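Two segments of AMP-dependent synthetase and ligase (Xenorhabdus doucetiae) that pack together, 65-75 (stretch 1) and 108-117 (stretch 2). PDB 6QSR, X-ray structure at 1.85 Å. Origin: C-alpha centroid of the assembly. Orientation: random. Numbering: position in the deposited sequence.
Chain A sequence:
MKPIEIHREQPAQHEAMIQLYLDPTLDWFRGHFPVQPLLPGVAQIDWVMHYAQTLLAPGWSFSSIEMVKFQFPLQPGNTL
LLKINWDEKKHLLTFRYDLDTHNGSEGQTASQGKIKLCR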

ATOM      1  N   ILE A  65       6.304   6.578   6.683  1.00 22.46           N
ATOM      2  CA  ILE A  65       7.005   5.326   6.418  1.00 22.00           C
ATOM      3  C   ILE A  65       8.364   5.780   5.905  1.00 20.22           C
ATOM      4  O   ILE A  65       8.492   6.186   4.750  1.00 19.50           O
ATOM      5  CB  ILE A  65       6.265   4.442   5.381  1.00 22.68           C
ATOM      6  CG1 ILE A  65       4.814   4.197   5.819  1.00 24.18           C
ATOM      7  CG2 ILE A  65       6.980   3.104   5.197  1.00 22.56           C
ATOM      8  CD1 ILE A  65       3.880   3.826   4.684  1.00 25.94           C
ATOM      9  N   GLU A  66       9.363   5.742   6.784  1.00 19.58           N
ATOM     10  CA  GLU A  66      10.732   6.080   6.422  1.00 22.14           C
ATOM     11  C   GLU A  66      11.318   5.139   5.372  1.00 23.05           C
ATOM     12  O   GLU A  66      11.921   5.594   4.391  1.00 25.02           O
ATOM     13  CB  GLU A  66      11.624   6.106   7.663  1.00 24.07           C
ATOM     14  CG  GLU A  66      11.306   7.249   8.627  1.00 26.79           C
ATOM     15  CD  GLU A  66      11.452   8.612   7.984  1.00 30.44           C
ATOM     16  OE1 GLU A  66      12.602   9.058   7.785  1.00 32.47           O
ATOM     17  OE2 GLU A  66      10.420   9.240   7.656  1.00 30.18           O
ATOM     18  N   MET A  67      11.121   3.842   5.576  1.00 22.75           N
ATOM     19  CA  MET A  67      11.599   2.838   4.646  1.00 23.73           C
ATOM     20  C   MET A  67      10.721   1.601   4.803  1.00 20.72           C
ATOM     21  O   MET A  67      10.443   1.160   5.919  1.00 19.71           O
ATOM     22  CB  MET A  67      13.082   2.529   4.930  1.00 28.46           C
ATOM     23  CG  MET A  67      13.730   1.506   4.007  1.00 38.17           C
ATOM     24  SD  MET A  67      14.321   2.127   2.423  1.00 49.81           S
ATOM     25  CE  MET A  67      15.753   3.089   2.910  1.00 47.53           C
ATOM     26  N   VAL A  68      10.268   1.056   3.681  1.00 19.12           N
ATOM     27  CA  VAL A  68       9.628  -0.259   3.670  1.00 17.96           C
ATOM     28  C   VAL A  68      10.116  -1.045   2.462  1.00 18.78           C
ATOM     29  O   VAL A  68      10.309  -0.478   1.396  1.00 16.82           O
ATOM     30  CB  VAL A  68       8.082  -0.162   3.696  1.00 18.57           C
ATOM     31  CG1 VAL A  68       7.531   0.570   2.468  1.00 18.51           C
ATOM     32  CG2 VAL A  68       7.475  -1.550   3.831  1.00 19.77           C
ATOM     33  N   LYS A  69      10.323  -2.352   2.650  1.00 21.90           N
ATOM     34  CA  LYS A  69      10.747  -3.246   1.583  1.00 25.00           C
ATOM     35  C   LYS A  69       9.834  -4.458   1.598  1.00 23.74           C
ATOM     36  O   LYS A  69       9.661  -5.098   2.635  1.00 22.74           O
ATOM     37  CB  LYS A  69      12.206  -3.687   1.761  1.00 31.96           C
ATOM     38  CG  LYS A  69      13.198  -2.534   1.901  1.00 40.54           C
ATOM     39  CD  LYS A  69      14.345  -2.615   0.897  1.00 52.07           C
ATOM     40  CE  LYS A  69      14.938  -1.245   0.592  1.00 60.16           C
ATOM     41  NZ  LYS A  69      15.676  -0.669   1.750  1.00 70.10           N
ATOM     42  N   PHE A  70       9.241  -4.749   0.448  1.00 23.66           N
ATOM     43  CA  PHE A  70       8.432  -5.937   0.256  1.00 24.08           C
ATOM     44  C   PHE A  70       9.246  -6.839  -0.649  1.00 27.29           C
ATOM     45  O   PHE A  70       9.374  -6.577  -1.849  1.00 27.84           O
ATOM     46  CB  PHE A  70       7.099  -5.569  -0.384  1.00 22.62           C
ATOM     47  CG  PHE A  70       6.300  -4.585   0.416  1.00 22.15           C
ATOM     48  CD1 PHE A  70       6.235  -3.241   0.043  1.00 21.87           C
ATOM     49  CD2 PHE A  70       5.629  -4.996   1.559  1.00 21.71           C
ATOM     50  CE1 PHE A  70       5.489  -2.342   0.785  1.00 21.91           C
ATOM     51  CE2 PHE A  70       4.889  -4.099   2.310  1.00 22.38           C
ATOM     52  CZ  PHE A  70       4.818  -2.766   1.920  1.00 22.41           C
ATOM     53  N   GLN A  71       9.808  -7.893  -0.071  1.00 31.34           N
ATOM     54  CA  GLN A  71      10.801  -8.712  -0.769  1.00 37.75           C
ATOM     55  C   GLN A  71      10.346 -10.130  -1.128  1.00 36.86           C
ATOM     56  O   GLN A  71      11.117 -10.866  -1.741  1.00 38.85           O
ATOM     57  CB  GLN A  71      12.113  -8.734   0.027  1.00 43.14           C
ATOM     58  CG  GLN A  71      12.107  -9.551   1.309  1.00 48.45           C
ATOM     59  CD  GLN A  71      13.196  -9.122   2.281  1.00 55.64           C
ATOM     60  OE1 GLN A  71      13.084  -8.087   2.942  1.00 53.12           O
ATOM     61  NE2 GLN A  71      14.255  -9.918   2.376  1.00 58.10           N
ATOM     62  N   PHE A  72       9.114 -10.506  -0.769  1.00 33.15           N
ATOM     63  CA  PHE A  72       8.539 -11.804  -1.160  1.00 32.95           C
ATOM     64  C   PHE A  72       7.011 -11.698  -1.222  1.00 30.43           C
ATOM     65  O   PHE A  72       6.413 -11.144  -0.298  1.00 27.29           O
ATOM     66  CB  PHE A  72       8.949 -12.888  -0.153  1.00 33.03           C
ATOM     67  CG  PHE A  72       8.788 -14.295  -0.666  1.00 34.28           C
ATOM     68  CD1 PHE A  72       7.639 -15.032  -0.383  1.00 33.63           C
ATOM     69  CD2 PHE A  72       9.790 -14.889  -1.433  1.00 35.59           C
ATOM     70  CE1 PHE A  72       7.493 -16.337  -0.856  1.00 33.65           C
ATOM     71  CE2 PHE A  72       9.646 -16.192  -1.906  1.00 35.37           C
ATOM     72  CZ  PHE A  72       8.495 -16.915  -1.618  1.00 32.63           C
ATOM     73  N   PRO A  73       6.372 -12.229  -2.293  1.00 30.87           N
ATOM     74  CA  PRO A  73       4.909 -12.118  -2.368  1.00 31.80           C
ATOM     75  C   PRO A  73       4.188 -13.032  -1.382  1.00 31.14           C
ATOM     76  O   PRO A  73       4.633 -14.163  -1.138  1.00 33.17           O
ATOM     77  CB  PRO A  73       4.578 -12.527  -3.805  1.00 32.26           C
ATOM     78  CG  PRO A  73       5.757 -13.289  -4.304  1.00 32.92           C
ATOM     79  CD  PRO A  73       6.925 -13.047  -3.394  1.00 32.81           C
ATOM     80  N   LEU A  74       3.089 -12.529  -0.827  1.00 26.59           N
ATOM     81  CA  LEU A  74       2.277 -13.261   0.132  1.00 27.20           C
ATOM     82  C   LEU A  74       0.911 -13.538  -0.470  1.00 27.18           C
ATOM     83  O   LEU A  74       0.342 -12.687  -1.149  1.00 24.77           O
ATOM     84  CB  LEU A  74       2.138 -12.454   1.424  1.00 27.24           C
ATOM     85  CG  LEU A  74       3.468 -12.192   2.147  1.00 24.88           C
ATOM     86  CD1 LEU A  74       3.260 -11.294   3.350  1.00 23.88           C
ATOM     87  CD2 LEU A  74       4.115 -13.499   2.578  1.00 24.98           C
ATOM     88  N   GLN A  75       0.400 -14.739  -0.218  1.00 26.82           N
ATOM     89  CA  GLN A  75      -0.852 -15.215  -0.812  1.00 27.05           C
ATOM     90  C   GLN A  75      -1.682 -15.977   0.222  1.00 25.92           C
ATOM     91  O   GLN A  75      -1.173 -16.315   1.296  1.00 24.73           O
ATOM     92  CB  GLN A  75      -0.554 -16.101  -2.030  1.00 26.29           C
ATOM     93  CG  GLN A  75       0.203 -17.386  -1.737  1.00 28.23           C
ATOM     94  CD  GLN A  75       0.342 -18.276  -2.962  1.00 30.60           C
ATOM     95  OE1 GLN A  75      -0.505 -18.269  -3.858  1.00 29.82           O
ATOM     96  NE2 GLN A  75       1.413 -19.057  -2.998  1.00 29.49           N
ATOM     97  N   GLN A 108      11.880 -16.446   3.325  1.00 48.29           N
ATOM     98  CA  GLN A 108      11.864 -16.279   4.774  1.00 49.12           C
ATOM     99  C   GLN A 108      11.288 -14.903   5.149  1.00 42.21           C
ATOM    100  O   GLN A 108      10.113 -14.833   5.498  1.00 40.66           O
ATOM    101  CB  GLN A 108      13.264 -16.533   5.361  1.00 57.84           C
ATOM    102  CG  GLN A 108      13.452 -16.223   6.847  1.00 63.66           C
ATOM    103  CD  GLN A 108      12.482 -16.948   7.775  1.00 69.36           C
ATOM    104  OE1 GLN A 108      12.182 -16.456   8.865  1.00 79.40           O
ATOM    105  NE2 GLN A 108      11.999 -18.116   7.358  1.00 68.06           N
ATOM    106  N   THR A 109      12.077 -13.825   5.071  1.00 37.62           N
ATOM    107  CA  THR A 109      11.554 -12.472   5.339  1.00 33.91           C
ATOM    108  C   THR A 109      10.737 -12.004   4.139  1.00 27.98           C
ATOM    109  O   THR A 109      11.224 -12.013   3.011  1.00 27.69           O
ATOM    110  CB  THR A 109      12.659 -11.440   5.638  1.00 34.69           C
ATOM    111  OG1 THR A 109      13.426 -11.870   6.763  1.00 40.29           O
ATOM    112  CG2 THR A 109      12.055 -10.062   5.962  1.00 31.03           C
ATOM    113  N   ALA A 110       9.489 -11.630   4.394  1.00 23.88           N
ATOM    114  CA  ALA A 110       8.580 -11.178   3.360  1.00 24.25           C
ATOM    115  C   ALA A 110       8.664  -9.666   3.244  1.00 23.64           C
ATOM    116  O   ALA A 110       8.731  -9.125   2.142  1.00 24.23           O
ATOM    117  CB  ALA A 110       7.159 -11.615   3.672  1.00 23.96           C
ATOM    118  N   SER A 111       8.654  -8.979   4.380  1.00 21.76           N
ATOM    119  CA  SER A 111       8.764  -7.522   4.363  1.00 21.34           C
ATOM    120  C   SER A 111       9.363  -6.973   5.646  1.00 20.86           C
ATOM    121  O   SER A 111       9.401  -7.642   6.672  1.00 21.24           O
ATOM    122  CB  SER A 111       7.393  -6.895   4.100  1.00 23.31           C
ATOM    123  OG  SER A 111       6.514  -7.129   5.179  1.00 25.90           O
ATOM    124  N   GLN A 112       9.835  -5.738   5.579  1.00 22.38           N
ATOM    125  CA  GLN A 112      10.427  -5.092   6.737  1.00 22.68           C
ATOM    126  C   GLN A 112      10.357  -3.593   6.556  1.00 20.94           C
ATOM    127  O   GLN A 112      10.422  -3.098   5.428  1.00 21.26           O
ATOM    128  CB  GLN A 112      11.876  -5.552   6.931  1.00 26.74           C
ATOM    129  CG  GLN A 112      12.770  -5.329   5.719  1.00 34.81           C
ATOM    130  CD  GLN A 112      14.074  -6.114   5.755  1.00 41.45           C
ATOM    131  OE1 GLN A 112      14.242  -7.052   6.534  1.00 44.46           O
ATOM    132  NE2 GLN A 112      15.002  -5.733   4.891  1.00 45.06           N
ATOM    133  N   GLY A 113      10.190  -2.863   7.649  1.00 20.36           N
ATOM    134  CA  GLY A 113      10.173  -1.410   7.533  1.00 19.80           C
ATOM    135  C   GLY A 113      10.300  -0.619   8.804  1.00 19.66           C
ATOM    136  O   GLY A 113      10.358  -1.184   9.900  1.00 18.32           O
ATOM    137  N   LYS A 114      10.350   0.703   8.618  1.00 20.45           N
ATOM    138  CA  LYS A 114      10.515   1.686   9.690  1.00 21.15           C
ATOM    139  C   LYS A 114       9.472   2.787   9.526  1.00 19.87           C
ATOM    140  O   LYS A 114       9.445   3.470   8.490  1.00 17.66           O
ATOM    141  CB  LYS A 114      11.907   2.318   9.623  1.00 25.02           C
ATOM    142  CG  LYS A 114      13.057   1.347   9.833  1.00 29.90           C
ATOM    143  CD  LYS A 114      14.384   1.929   9.375  1.00 36.74           C
ATOM    144  CE  LYS A 114      14.842   3.075  10.259  1.00 43.51           C
ATOM    145  NZ  LYS A 114      16.194   3.549   9.845  1.00 51.64           N
ATOM    146  N   ILE A 115       8.628   2.949  10.547  1.00 19.22           N
ATOM    147  CA  ILE A 115       7.527   3.918  10.552  1.00 18.35           C
ATOM    148  C   ILE A 115       7.785   4.936  11.668  1.00 19.03           C
ATOM    149  O   ILE A 115       8.201   4.554  12.753  1.00 19.88           O
ATOM    150  CB  ILE A 115       6.184   3.178  10.770  1.00 18.16           C
ATOM    151  CG1 ILE A 115       5.837   2.352   9.524  1.00 19.14           C
ATOM    152  CG2 ILE A 115       5.032   4.138  11.105  1.00 17.49           C
ATOM    153  CD1 ILE A 115       4.818   1.242   9.747  1.00 19.41           C
ATOM    154  N   LYS A 116       7.565   6.221  11.405  1.00 20.12           N
ATOM    155  CA  LYS A 116       7.584   7.216  12.477  1.00 20.40           C
ATOM    156  C   LYS A 116       6.163   7.514  12.941  1.00 17.78           C
ATOM    157  O   LYS A 116       5.233   7.627  12.124  1.00 16.76           O
ATOM    158  CB  LYS A 116       8.307   8.496  12.061  1.00 23.74           C
ATOM    159  CG  LYS A 116       9.772   8.278  11.725  1.00 28.10           C
ATOM    160  CD  LYS A 116      10.655   8.135  12.957  1.00 33.82           C
ATOM    161  CE  LYS A 116      11.229   9.458  13.443  1.00 40.77           C
ATOM    162  NZ  LYS A 116      12.624   9.269  13.929  1.00 43.99           N
ATOM    163  N   LEU A 117       5.993   7.599  14.256  1.00 17.40           N
ATOM    164  CA  LEU A 117       4.719   8.009  14.851  1.00 17.95           C
ATOM    165  C   LEU A 117       4.889   9.384  15.484  1.00 19.92           C
ATOM    166  O   LEU A 117       6.015   9.809  15.742  1.00 20.14           O
ATOM    167  CB  LEU A 117       4.249   7.004  15.895  1.00 18.05           C
ATOM    168  CG  LEU A 117       4.125   5.551  15.429  1.00 16.90           C
ATOM    169  CD1 LEU A 117       3.664   4.656  16.565  1.00 17.94           C
ATOM    170  CD2 LEU A 117       3.171   5.455  14.251  1.00 15.81           C
TER

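The two stretches are neighbouring antiparallel β-strands, 65-70 and 109-117, joined mainly by main-chain hydrogen bonds, with a bulge near one end and a small apolar cluster near the other. Their axes run at 172° and approach to 4.6 Å. The regular part of the ladder is carried by K114 N to M67 O (2.7 Å), K69 N to Q112 O (2.9 Å) and Q112 N to K69 O (3.0 Å), with N-H...O angles of 154-161°. Between these rungs, V68 CA lies 3.4 Å from Q112 O and S111 CA 3.1 Å from K69 O, CA-H...O contacts, found where the strands lie close at the non-hydrogen-bonded pairs.

At E66 the register slips by one residue. Its helix-like phi/psi of -63/-46 forms a bulge in which K114 O accepts two weak bonds, from E66 N (2.8 Å) and M67 N (3.4 Å). Within the bulge, the CA-to-CB bond of E66 points toward the partner strand, and its CG lies 3.6 Å from K116 CG.

Alternation sorts the side chains. I65, V68, F70, S111 and I115 share a buried face, where branched and aromatic groups fill space: I65 CG1 meets I115 CG1 at 4.3 Å, and F70 CD2 lies 3.6 Å from S111 CB. S111 can be buried there because its hydroxyl is hydrogen-bonded elsewhere in the structure. G113 suits its place opposite V68, since a CB would sit only 2.8 Å from M67 O. M67, K69, Q112 and K114 lie on the more exposed face. The ends of M67, K69 and K114 lead away from the partner strand; the two lysines suit this because their charged amines favour water, while the end of Q112 comes nearer.

Beyond strand 65-70, A110 O accepts a hydrogen bond from Q71 N (2.8 Å) and a weak one from F72 N (3.2 Å). The A110 methyl packs against apolar neighbours, with A110 CB 3.7 Å from L74 CD2 and 4.4 Å from F72 CB. In all, 727 Å² is buried between the stretches, both sides summed.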